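Local coordinates for PFC0360w protein (Plasmodium falciparum, PDB 3NI8) that probably stimulates the ATPase activity of the chaperone Hsp90 as an AHA1-type co-chaperone, at residues 61-66 with 85-90. Residues are numbered along the deposited sequence; the frame is centred on the assembly and turned at random.
Sequences GKFSLF and EKWKFR. With IPA (isopropyl alcohol), chain B.
E85, K86 and W87 all meet the outer end of the F63 ring, which reaches toward strand 85-89 from strand 62-65. The F63 side chain leaves its backbone in that direction, and CG lies between its own backbone N and carbonyl carbon (chi1 67°), which sets how the ring lies. E85 crosses the phenyl at about a right angle: its CB and CG pass CE2, while OE1 comes to 3.3 Å from F63 CZ, with ring and carboxylate planes 51° apart. The other carboxylate oxygen, OE2, lies 2.6 Å from O2 of an isopropyl alcohol, probably a crystallisation additive, whose hydroxyl also has F38 O as a partner. C1 of the alcohol sits over one face of the F63 ring, 3.7 Å from F63 CD1, toward the rim. K86 contributes its backbone, with O at 3.6 Å from F63 CZ, while its amine forms a salt bridge with E73. W87 follows, and CD1 of its pyrrole ring stands at the phenyl edge, 3.8 Å from F63 CZ. The two ring planes are inclined at 50°, and C3 of the alcohol lies at the indole edge; W87 also touches C136 of helix 132-150. Strand 70-78 runs between the two segments in sheet order and supplies F74, which also meets F63. Side chains of two strands thus meet across an intervening one, on the face of the antiparallel sheet that helix 132-150 packs against, as in the helix-grip (SRPBCC) fold of AHA1 domains.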
ATOM      1  N   GLY A  61     -13.915  -4.842  -3.967  1.00 26.15           N
ATOM      2  CA  GLY A  61     -14.063  -4.747  -2.518  1.00 25.53           C
ATOM      3  C   GLY A  61     -13.365  -3.499  -2.007  1.00 25.75           C
ATOM      4  O   GLY A  61     -12.291  -3.121  -2.496  1.00 25.41           O
ATOM      5  N   LYS A  62     -13.977  -2.857  -1.020  1.00 25.36           N
ATOM      6  CA  LYS A  62     -13.421  -1.648  -0.454  1.00 26.08           C
ATOM      7  C   LYS A  62     -12.388  -1.941   0.621  1.00 25.37           C
ATOM      8  O   LYS A  62     -12.297  -3.056   1.150  1.00 24.44           O
ATOM      9  CB  LYS A  62     -14.530  -0.738   0.089  1.00 26.72           C
ATOM     10  CG  LYS A  62     -15.257   0.034  -1.010  1.00 30.67           C
ATOM     11  CD  LYS A  62     -16.577   0.568  -0.496  1.00 37.30           C
ATOM     12  CE  LYS A  62     -17.241   1.552  -1.477  1.00 40.47           C
ATOM     13  NZ  LYS A  62     -18.594   1.928  -0.909  1.00 41.72           N
ATOM     14  N   PHE A  63     -11.578  -0.926   0.886  1.00 25.02           N
ATOM     15  CA  PHE A  63     -10.700  -0.912   2.028  1.00 25.73           C
ATOM     16  C   PHE A  63     -10.580   0.486   2.576  1.00 26.11           C
ATOM     17  O   PHE A  63     -10.809   1.467   1.878  1.00 25.15           O
ATOM     18  CB  PHE A  63      -9.326  -1.558   1.751  1.00 25.69           C
ATOM     19  CG  PHE A  63      -8.456  -0.802   0.778  1.00 24.76           C
ATOM     20  CD1 PHE A  63      -7.617   0.221   1.220  1.00 25.27           C
ATOM     21  CD2 PHE A  63      -8.437  -1.146  -0.570  1.00 21.96           C
ATOM     22  CE1 PHE A  63      -6.794   0.915   0.321  1.00 24.34           C
ATOM     23  CE2 PHE A  63      -7.616  -0.472  -1.461  1.00 22.59           C
ATOM     24  CZ  PHE A  63      -6.798   0.562  -1.022  1.00 22.83           C
ATOM     25  N   SER A  64     -10.193   0.547   3.844  0.50 26.97           N
ATOM     26  CA  SER A  64     -10.058   1.792   4.583  0.50 27.66           C
ATOM     27  C   SER A  64      -8.942   1.621   5.605  0.50 28.30           C
ATOM     28  O   SER A  64      -8.881   0.597   6.298  0.50 28.63           O
ATOM     29  CB  SER A  64     -11.370   2.114   5.289  0.50 27.49           C
ATOM     30  OG  SER A  64     -11.126   2.810   6.487  0.50 27.46           O
ATOM     31  N   LEU A  65      -8.051   2.605   5.671  1.00 28.72           N
ATOM     32  CA  LEU A  65      -6.998   2.646   6.674  1.00 29.35           C
ATOM     33  C   LEU A  65      -7.148   3.924   7.509  1.00 29.90           C
ATOM     34  O   LEU A  65      -7.635   4.951   6.999  1.00 29.75           O
ATOM     35  CB  LEU A  65      -5.643   2.666   5.978  1.00 29.75           C
ATOM     36  CG  LEU A  65      -4.844   1.389   5.689  1.00 31.26           C
ATOM     37  CD1 LEU A  65      -5.707   0.156   5.458  1.00 32.32           C
ATOM     38  CD2 LEU A  65      -3.942   1.636   4.493  1.00 32.02           C
ATOM     39  N   PHE A  66      -6.693   3.861   8.769  1.00 30.06           N
ATOM     40  CA  PHE A  66      -6.708   4.994   9.702  1.00 30.15           C
ATOM     41  C   PHE A  66      -8.101   5.650   9.802  1.00 30.37           C
ATOM     42  O   PHE A  66      -8.242   6.849   9.573  1.00 30.26           O
ATOM     43  CB  PHE A  66      -5.643   6.062   9.338  1.00 30.45           C
ATOM     44  CG  PHE A  66      -4.205   5.583   9.422  1.00 30.00           C
ATOM     45  CD1 PHE A  66      -3.553   5.464  10.654  1.00 29.75           C
ATOM     46  CD2 PHE A  66      -3.487   5.285   8.264  1.00 30.18           C
ATOM     47  CE1 PHE A  66      -2.216   5.029  10.729  1.00 28.36           C
ATOM     48  CE2 PHE A  66      -2.132   4.845   8.333  1.00 28.75           C
ATOM     49  CZ  PHE A  66      -1.509   4.729   9.570  1.00 28.44           C
ATOM     50  N   GLU A  85      -4.961  -1.503  -6.927  1.00 21.88           N
ATOM     51  CA  GLU A  85      -5.962  -0.780  -6.126  1.00 22.45           C
ATOM     52  C   GLU A  85      -6.272   0.569  -6.728  1.00 22.45           C
ATOM     53  O   GLU A  85      -5.380   1.192  -7.295  1.00 22.28           O
ATOM     54  CB  GLU A  85      -5.426  -0.533  -4.704  1.00 22.12           C
ATOM     55  CG  GLU A  85      -5.057  -1.817  -3.966  1.00 22.69           C
ATOM     56  CD  GLU A  85      -4.306  -1.572  -2.680  1.00 23.12           C
ATOM     57  OE1 GLU A  85      -3.949  -0.415  -2.358  1.00 22.72           O
ATOM     58  OE2 GLU A  85      -4.054  -2.565  -1.988  1.00 24.26           O
ATOM     59  N   LYS A  86      -7.530   1.003  -6.605  1.00 23.14           N
ATOM     60  CA  LYS A  86      -7.847   2.444  -6.511  1.00 24.25           C
ATOM     61  C   LYS A  86      -7.518   2.853  -5.066  1.00 24.09           C
ATOM     62  O   LYS A  86      -7.729   2.075  -4.141  1.00 24.83           O
ATOM     63  CB  LYS A  86      -9.323   2.727  -6.784  1.00 24.30           C
ATOM     64  CG  LYS A  86      -9.891   2.115  -8.073  1.00 27.73           C
ATOM     65  CD  LYS A  86     -10.739   3.133  -8.861  1.00 32.89           C
ATOM     66  CE  LYS A  86     -12.058   3.461  -8.166  1.00 35.52           C
ATOM     67  NZ  LYS A  86     -12.885   2.222  -8.102  1.00 39.54           N
ATOM     68  N   TRP A  87      -7.024   4.064  -4.872  1.00 24.22           N
ATOM     69  CA  TRP A  87      -6.409   4.468  -3.609  1.00 24.27           C
ATOM     70  C   TRP A  87      -6.412   5.987  -3.510  1.00 24.72           C
ATOM     71  O   TRP A  87      -5.885   6.674  -4.392  1.00 24.73           O
ATOM     72  CB  TRP A  87      -4.959   3.964  -3.602  1.00 23.95           C
ATOM     73  CG  TRP A  87      -4.189   4.021  -2.282  1.00 23.02           C
ATOM     74  CD1 TRP A  87      -3.900   2.955  -1.458  1.00 22.62           C
ATOM     75  CD2 TRP A  87      -3.570   5.172  -1.675  1.00 21.38           C
ATOM     76  NE1 TRP A  87      -3.146   3.374  -0.380  1.00 22.61           N
ATOM     77  CE2 TRP A  87      -2.924   4.723  -0.485  1.00 22.59           C
ATOM     78  CE3 TRP A  87      -3.493   6.530  -2.014  1.00 20.33           C
ATOM     79  CZ2 TRP A  87      -2.216   5.596   0.372  1.00 21.83           C
ATOM     80  CZ3 TRP A  87      -2.790   7.400  -1.171  1.00 21.35           C
ATOM     81  CH2 TRP A  87      -2.154   6.924   0.013  1.00 21.78           C
ATOM     82  N   LYS A  88      -6.985   6.513  -2.433  1.00 25.39           N
ATOM     83  CA  LYS A  88      -6.933   7.957  -2.171  1.00 26.23           C
ATOM     84  C   LYS A  88      -6.824   8.252  -0.672  1.00 26.20           C
ATOM     85  O   LYS A  88      -7.154   7.399   0.149  1.00 26.50           O
ATOM     86  CB  LYS A  88      -8.153   8.680  -2.779  1.00 26.06           C
ATOM     87  CG  LYS A  88      -9.479   8.334  -2.086  1.00 27.54           C
ATOM     88  CD  LYS A  88     -10.724   8.840  -2.827  1.00 29.18           C
ATOM     89  CE  LYS A  88     -10.850  10.349  -2.761  1.00 29.58           C
ATOM     90  NZ  LYS A  88     -11.450  10.839  -4.031  1.00 31.59           N
ATOM     91  N   PHE A  89      -6.314   9.437  -0.335  1.00 26.81           N
ATOM     92  CA  PHE A  89      -6.558  10.053   0.965  1.00 27.47           C
ATOM     93  C   PHE A  89      -7.941  10.692   0.858  1.00 28.67           C
ATOM     94  O   PHE A  89      -8.323  11.169  -0.219  1.00 28.64           O
ATOM     95  CB  PHE A  89      -5.544  11.147   1.257  1.00 27.12           C
ATOM     96  CG  PHE A  89      -4.183  10.653   1.663  1.00 25.68           C
ATOM     97  CD1 PHE A  89      -3.935  10.238   2.976  1.00 25.89           C
ATOM     98  CD2 PHE A  89      -3.130  10.675   0.757  1.00 24.38           C
ATOM     99  CE1 PHE A  89      -2.666   9.803   3.362  1.00 24.08           C
ATOM    100  CE2 PHE A  89      -1.843  10.242   1.128  1.00 24.66           C
ATOM    101  CZ  PHE A  89      -1.610   9.802   2.421  1.00 23.33           C
ATOM    102  N   ARG A  90      -8.702  10.712   1.951  1.00 29.63           N
ATOM    103  CA  ARG A  90     -10.064  11.219   1.863  1.00 30.68           C
ATOM    104  C   ARG A  90     -10.148  12.710   1.572  1.00 30.37           C
ATOM    105  O   ARG A  90     -11.207  13.209   1.242  1.00 30.67           O
ATOM    106  CB  ARG A  90     -10.905  10.832   3.080  1.00 31.25           C
ATOM    107  CG  ARG A  90     -10.618  11.570   4.344  1.00 34.84           C
ATOM    108  CD  ARG A  90     -11.506  10.989   5.437  1.00 42.17           C
ATOM    109  NE  ARG A  90     -11.471  11.790   6.657  1.00 48.38           N
ATOM    110  CZ  ARG A  90     -12.553  12.246   7.286  1.00 51.42           C
ATOM    111  NH1 ARG A  90     -13.774  11.953   6.828  1.00 52.59           N
ATOM    112  NH2 ARG A  90     -12.413  12.980   8.386  1.00 51.97           N
TER
HETATM  113  C1  IPA B 159      -4.731  -2.089   1.732  1.00 28.26           C
HETATM  114  C2  IPA B 159      -3.584  -1.659   0.811  1.00 28.45           C
HETATM  115  C3  IPA B 159      -2.591  -0.663   1.412  1.00 26.51           C
HETATM  116  O2  IPA B 159      -2.923  -2.796   0.318  1.00 29.74           O